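Local structure of extracellular matrix-binding protein ebh (Staphylococcus aureus subsp. aureus, 4KJM) at residues 75-78 with 79-82; 93-96 with 97-101. The protein is probably a cell-surface adhesin that binds host extracellular matrix components through helical FIVAR and GA modules. All coordinates share one frame; numbering follows the deposited sequence.

Interaction 1 of 2, residues 75-78 with 79-82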
ATOM      1  N   THR A  75       2.770   2.501   9.760  1.00 25.13           N
ATOM      2  CA  THR A  75       2.561   1.193  10.334  1.00 26.15           C
ATOM      3  C   THR A  75       3.503   0.915  11.511  1.00 28.64           C
ATOM      4  O   THR A  75       3.044   0.525  12.609  1.00 26.82           O
ATOM      5  CB  THR A  75       2.749   0.108   9.260  1.00 30.85           C
ATOM      6  OG1 THR A  75       1.867   0.370   8.167  1.00 31.12           O
ATOM      7  CG2 THR A  75       2.413  -1.217   9.788  1.00 34.13           C
ATOM      8  N   GLN A  76       4.800   1.181  11.296  1.00 29.15           N
ATOM      9  CA  GLN A  76       5.780   1.024  12.383  1.00 34.27           C
ATOM     10  C   GLN A  76       5.514   2.012  13.513  1.00 31.22           C
ATOM     11  O   GLN A  76       5.621   1.643  14.676  1.00 30.91           O
ATOM     12  CB  GLN A  76       7.239   1.094  11.872  1.00 39.74           C
ATOM     13  CG  GLN A  76       7.928   2.451  12.040  1.00 46.78           C
ATOM     14  CD  GLN A  76       9.486   2.426  11.861  1.00 53.06           C
ATOM     15  OE1 GLN A  76      10.112   3.345  11.247  1.00 51.94           O
ATOM     16  NE2 GLN A  76      10.117   1.399  12.436  1.00 61.96           N
ATOM     17  N   ASN A  77       5.106   3.234  13.189  1.00 29.37           N
ATOM     18  CA  ASN A  77       4.739   4.209  14.250  1.00 28.41           C
ATOM     19  C   ASN A  77       3.562   3.713  15.117  1.00 27.12           C
ATOM     20  O   ASN A  77       3.523   3.896  16.338  1.00 28.63           O
ATOM     21  CB  ASN A  77       4.411   5.570  13.648  1.00 26.93           C
ATOM     22  CG  ASN A  77       5.648   6.345  13.278  1.00 29.84           C
ATOM     23  OD1 ASN A  77       6.725   5.959  13.702  1.00 28.58           O
ATOM     24  ND2 ASN A  77       5.505   7.441  12.470  1.00 28.68           N
ATOM     25  N   LEU A  78       2.566   3.143  14.474  1.00 25.77           N
ATOM     26  CA  LEU A  78       1.472   2.527  15.193  1.00 25.28           C
ATOM     27  C   LEU A  78       1.934   1.386  16.065  1.00 27.09           C
ATOM     28  O   LEU A  78       1.573   1.346  17.245  1.00 27.16           O
ATOM     29  CB  LEU A  78       0.385   2.068  14.241  1.00 26.19           C
ATOM     30  CG  LEU A  78      -0.797   1.344  14.831  1.00 26.82           C
ATOM     31  CD1 LEU A  78      -1.452   2.139  15.958  1.00 27.50           C
ATOM     32  CD2 LEU A  78      -1.773   0.936  13.697  1.00 29.49           C
ATOM     33  N   ASN A  79       2.732   0.457  15.524  1.00 28.91           N
ATOM     34  CA  ASN A  79       3.234  -0.633  16.387  1.00 32.21           C
ATOM     35  C   ASN A  79       4.064  -0.125  17.564  1.00 31.53           C
ATOM     36  O   ASN A  79       3.980  -0.689  18.673  1.00 32.70           O
ATOM     37  CB  ASN A  79       3.950  -1.712  15.569  1.00 35.16           C
ATOM     38  CG  ASN A  79       2.988  -2.532  14.689  1.00 37.41           C
ATOM     39  OD1 ASN A  79       1.856  -2.791  15.070  1.00 40.08           O
ATOM     40  ND2 ASN A  79       3.460  -2.965  13.544  1.00 37.06           N
ATOM     41  N   ASN A  80       4.873   0.911  17.333  1.00 31.02           N
ATOM     42  CA  ASN A  80       5.658   1.511  18.402  1.00 32.75           C
ATOM     43  C   ASN A  80       4.791   2.151  19.475  1.00 31.29           C
ATOM     44  O   ASN A  80       5.053   2.036  20.669  1.00 31.18           O
ATOM     45  CB  ASN A  80       6.619   2.560  17.846  1.00 36.37           C
ATOM     46  CG  ASN A  80       7.779   1.951  17.080  1.00 40.16           C
ATOM     47  OD1 ASN A  80       8.002   0.758  17.129  1.00 42.08           O
ATOM     48  ND2 ASN A  80       8.498   2.785  16.327  1.00 43.14           N
ATOM     49  N   ALA A  81       3.760   2.857  19.039  1.00 28.01           N
ATOM     50  CA  ALA A  81       2.766   3.432  19.954  1.00 27.84           C
ATOM     51  C   ALA A  81       1.987   2.442  20.790  1.00 27.77           C
ATOM     52  O   ALA A  81       1.797   2.673  21.989  1.00 28.90           O
ATOM     53  CB  ALA A  81       1.804   4.327  19.187  1.00 26.62           C
ATOM     54  N   LYS A  82       1.601   1.324  20.189  1.00 27.50           N
ATOM     55  CA  LYS A  82       1.002   0.223  20.908  1.00 28.20           C
ATOM     56  C   LYS A  82       1.956  -0.333  22.023  1.00 31.72           C
ATOM     57  O   LYS A  82       1.521  -0.511  23.149  1.00 32.61           O
ATOM     58  CB  LYS A  82       0.634  -0.884  19.934  1.00 28.80           C
ATOM     59  CG  LYS A  82      -0.538  -0.550  19.003  1.00 27.65           C
ATOM     60  CD  LYS A  82      -0.896  -1.752  18.153  1.00 29.94           C
ATOM     61  CE  LYS A  82      -2.064  -1.502  17.194  1.00 30.38           C
ATOM     62  NZ  LYS A  82      -2.577  -2.775  16.563  1.00 32.34           N
TER
HETATM   63  O   HOH W   1       7.834   5.287  16.789  1.00 42.93           O

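Interaction 2 of 2, residues 93-96 with 97-101. With ZN (zinc ion), chain M.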
ATOM      1  N   SER A  93       1.627   0.224  38.571  1.00 56.80           N
ATOM      2  CA  SER A  93       1.536  -0.638  39.745  1.00 61.49           C
ATOM      3  C   SER A  93       0.242  -0.575  40.533  1.00 61.54           C
ATOM      4  O   SER A  93      -0.019  -1.479  41.342  1.00 65.41           O
ATOM      5  CB  SER A  93       2.680  -0.295  40.691  1.00 64.00           C
ATOM      6  OG  SER A  93       2.582   1.063  41.077  1.00 63.60           O
ATOM      7  N   ASP A  94      -0.542   0.488  40.352  1.00 57.76           N
ATOM      8  CA  ASP A  94      -1.770   0.650  41.105  1.00 57.80           C
ATOM      9  C   ASP A  94      -2.995   0.069  40.413  1.00 56.84           C
ATOM     10  O   ASP A  94      -4.041  -0.103  41.052  1.00 56.51           O
ATOM     11  CB  ASP A  94      -1.983   2.119  41.447  1.00 60.08           C
ATOM     12  CG  ASP A  94      -0.984   2.630  42.492  1.00 65.18           C
ATOM     13  OD1 ASP A  94      -0.125   1.852  42.951  1.00 74.19           O
ATOM     14  OD2 ASP A  94      -1.078   3.810  42.890  1.00 72.15           O
ATOM     15  N   LEU A  95      -2.865  -0.257  39.130  1.00 52.38           N
ATOM     16  CA  LEU A  95      -3.981  -0.823  38.367  1.00 50.62           C
ATOM     17  C   LEU A  95      -4.170  -2.280  38.708  1.00 52.13           C
ATOM     18  O   LEU A  95      -3.203  -2.990  38.920  1.00 51.03           O
ATOM     19  CB  LEU A  95      -3.747  -0.667  36.864  1.00 48.98           C
ATOM     20  CG  LEU A  95      -3.519   0.776  36.393  1.00 47.78           C
ATOM     21  CD1 LEU A  95      -3.372   0.809  34.870  1.00 46.82           C
ATOM     22  CD2 LEU A  95      -4.666   1.677  36.799  1.00 47.69           C
ATOM     23  N   ASN A  96      -5.416  -2.727  38.813  1.00 52.16           N
ATOM     24  CA  ASN A  96      -5.639  -4.133  39.043  1.00 54.91           C
ATOM     25  C   ASN A  96      -5.601  -4.843  37.699  1.00 55.04           C
ATOM     26  O   ASN A  96      -5.523  -4.212  36.638  1.00 51.69           O
ATOM     27  CB  ASN A  96      -6.939  -4.401  39.826  1.00 57.38           C
ATOM     28  CG  ASN A  96      -8.184  -4.009  39.057  1.00 54.45           C
ATOM     29  OD1 ASN A  96      -8.247  -4.130  37.854  1.00 51.63           O
ATOM     30  ND2 ASN A  96      -9.187  -3.572  39.767  1.00 56.85           N
ATOM     31  N   GLN A  97      -5.605  -6.163  37.750  1.00 58.26           N
ATOM     32  CA  GLN A  97      -5.450  -6.973  36.562  1.00 59.36           C
ATOM     33  C   GLN A  97      -6.538  -6.737  35.530  1.00 54.78           C
ATOM     34  O   GLN A  97      -6.282  -6.759  34.311  1.00 52.63           O
ATOM     35  CB  GLN A  97      -5.446  -8.441  36.965  1.00 66.94           C
ATOM     36  CG  GLN A  97      -5.271  -9.388  35.807  1.00 70.58           C
ATOM     37  CD  GLN A  97      -3.928  -9.203  35.118  1.00 75.41           C
ATOM     38  OE1 GLN A  97      -2.949  -8.689  35.703  1.00 76.47           O
ATOM     39  NE2 GLN A  97      -3.868  -9.626  33.853  1.00 78.23           N
ATOM     40  N   LYS A  98      -7.762  -6.573  36.007  1.00 53.69           N
ATOM     41  CA  LYS A  98      -8.922  -6.281  35.144  1.00 51.49           C
ATOM     42  C   LYS A  98      -8.745  -4.981  34.343  1.00 47.47           C
ATOM     43  O   LYS A  98      -8.960  -4.945  33.127  1.00 43.66           O
ATOM     44  CB  LYS A  98     -10.150  -6.163  36.037  1.00 55.62           C
ATOM     45  CG  LYS A  98     -11.470  -6.323  35.320  1.00 58.54           C
ATOM     46  CD  LYS A  98     -12.609  -5.810  36.186  1.00 60.58           C
ATOM     47  CE  LYS A  98     -13.959  -5.872  35.475  1.00 62.98           C
ATOM     48  NZ  LYS A  98     -15.102  -5.764  36.420  1.00 68.19           N
ATOM     49  N   GLN A  99      -8.325  -3.931  35.027  1.00 45.95           N
ATOM     50  CA  GLN A  99      -8.041  -2.663  34.366  1.00 43.47           C
ATOM     51  C   GLN A  99      -6.896  -2.785  33.365  1.00 43.22           C
ATOM     52  O   GLN A  99      -6.992  -2.289  32.250  1.00 41.97           O
ATOM     53  CB  GLN A  99      -7.694  -1.585  35.386  1.00 45.08           C
ATOM     54  CG  GLN A  99      -8.841  -1.236  36.306  1.00 44.36           C
ATOM     55  CD  GLN A  99      -8.436  -0.522  37.566  1.00 46.96           C
ATOM     56  OE1 GLN A  99      -7.377  -0.786  38.163  1.00 45.34           O
ATOM     57  NE2 GLN A  99      -9.299   0.415  37.997  1.00 45.49           N
ATOM     58  N   LYS A 100      -5.796  -3.406  33.774  1.00 43.52           N
ATOM     59  CA  LYS A 100      -4.686  -3.610  32.857  1.00 43.82           C
ATOM     60  C   LYS A 100      -5.107  -4.366  31.586  1.00 41.10           C
ATOM     61  O   LYS A 100      -4.802  -3.939  30.480  1.00 39.44           O
ATOM     62  CB  LYS A 100      -3.542  -4.360  33.550  1.00 46.10           C
ATOM     63  CG  LYS A 100      -2.732  -3.543  34.530  1.00 51.58           C
ATOM     64  CD  LYS A 100      -1.706  -4.460  35.207  1.00 58.09           C
ATOM     65  CE  LYS A 100      -1.039  -3.816  36.410  1.00 63.64           C
ATOM     66  NZ  LYS A 100       0.250  -3.173  36.072  1.00 64.94           N
ATOM     67  N   ASP A 101      -5.839  -5.458  31.753  1.00 43.62           N
ATOM     68  CA  ASP A 101      -6.361  -6.232  30.641  1.00 43.39           C
ATOM     69  C   ASP A 101      -7.222  -5.394  29.694  1.00 40.67           C
ATOM     70  O   ASP A 101      -7.096  -5.469  28.468  1.00 38.62           O
ATOM     71  CB  ASP A 101      -7.174  -7.418  31.166  1.00 48.95           C
ATOM     72  CG  ASP A 101      -6.303  -8.513  31.737  1.00 54.14           C
ATOM     73  OD1 ASP A 101      -5.073  -8.454  31.498  1.00 55.57           O
ATOM     74  OD2 ASP A 101      -6.823  -9.441  32.438  1.00 61.54           O
TER
HETATM   75 ZN    ZN M 211       0.707   3.884  44.238  1.00 81.90          ZN
HETATM   76  O   HOH W   2       0.564   5.652  43.311  1.00 64.71           O
HETATM   77  O   HOH W   3       2.676   3.558  44.271  1.00 68.45           O

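Interaction 1 of 2, residues 75-78 with 79-82
Leu78 and Lys82, one helical turn apart, make the main side-chain packing. A first torsion of 177° sets CG of Leu78 beside its carbonyl carbon, and one methyl, CD1, points toward Lys82, 3.9 Å from Lys82 CE. The extended lysine chain runs back along the helix past the Leu78 carbonyl, with Lys82 CG 3.3 Å from Leu78 O. Its ammonium group leaves the segment to bond Asn108 O and, on the second subunit, Thr9 OG1 and Gly5 O, so aliphatic packing and charge are divided along one side chain. These turns belong to the N-terminal part of helix 74-90, within the GA module of this all-helical protein; Val113 of helix 113-127 packs on Leu78 and Ala81. Four successive i to i+4 backbone bonds run through the segment, among them Asn79 N to Thr75 O (2.9 Å) and Lys82 N to Leu78 O (2.9 Å). On another side of the helix, a water bridges two amides: it accepts from Asn80 ND2 at 2.6 Å and donates weakly to Asn77 OD1 at 3.3 Å. The other end of the Asn77 amide, ND2, is held by Asp25 O and Asp27 OD1, which helps fix its rotation.

Interaction 2 of 2, residues 93-96 with 97-101
Asn96 and Gln99 exchange hydrogen bonds in both directions, each side chain accepting from the other's backbone N-H. Gln99 N donates a hydrogen bond to Asn96 OD1 (2.8 Å), almost in line with the side-chain C=O (170° at the oxygen). In return, Asn96 N donates to Gln99 OE1 at 2.8 Å, tilted 15° from the amide plane. OD1 reaches the Gln99 N-H because CG of Asn96 sits between the backbone N and carbonyl carbon (chi1 65°), which turns the amide toward the end of the helix. The two side chains cross at about a right angle. The first full helical bond, Lys100 N to Asn96 O (3.0 Å), follows directly. Apolar contact comes from Leu95, whose CB meets Lys100 CG at 3.8 Å and whose side chain also packs on Leu126 of helix 113-127. Lys100 bends at its last torsion, and its NZ bonds to Ala92 O and Ile89 O, linking the start of helix 97-108 to the end of helix 74-90 and the loop after it. Within the loop, Asp94 binds a zinc ion through both carboxylate oxygens, OD2 at 2.2 Å, with two waters on the metal. Asn96 as N-cap and Gln99 form a capping box, opening helix 97-108 of the GA module.

How the interactions relate
Interactions 1 and 2 follow in series along the chain, both within the GA module. The first lies near the start of helix 74-90; the second spans the loop beyond that helix's far end and the opening turn of helix 97-108. Their centres are 23 Å apart and their nearest atoms about 10 Å, so they do not meet. Helix 113-127 is their shared neighbour: Val113 and Ala116 near its start meet the 75-82 segment, Leu126 and Asn127 near its end the 93-101 segment. They sit at opposite ends of one helical bundle: interaction 1, about 9 Å from the chain centre, beside the join to the FIVAR part, interaction 2, about 30 Å out, at its far loop.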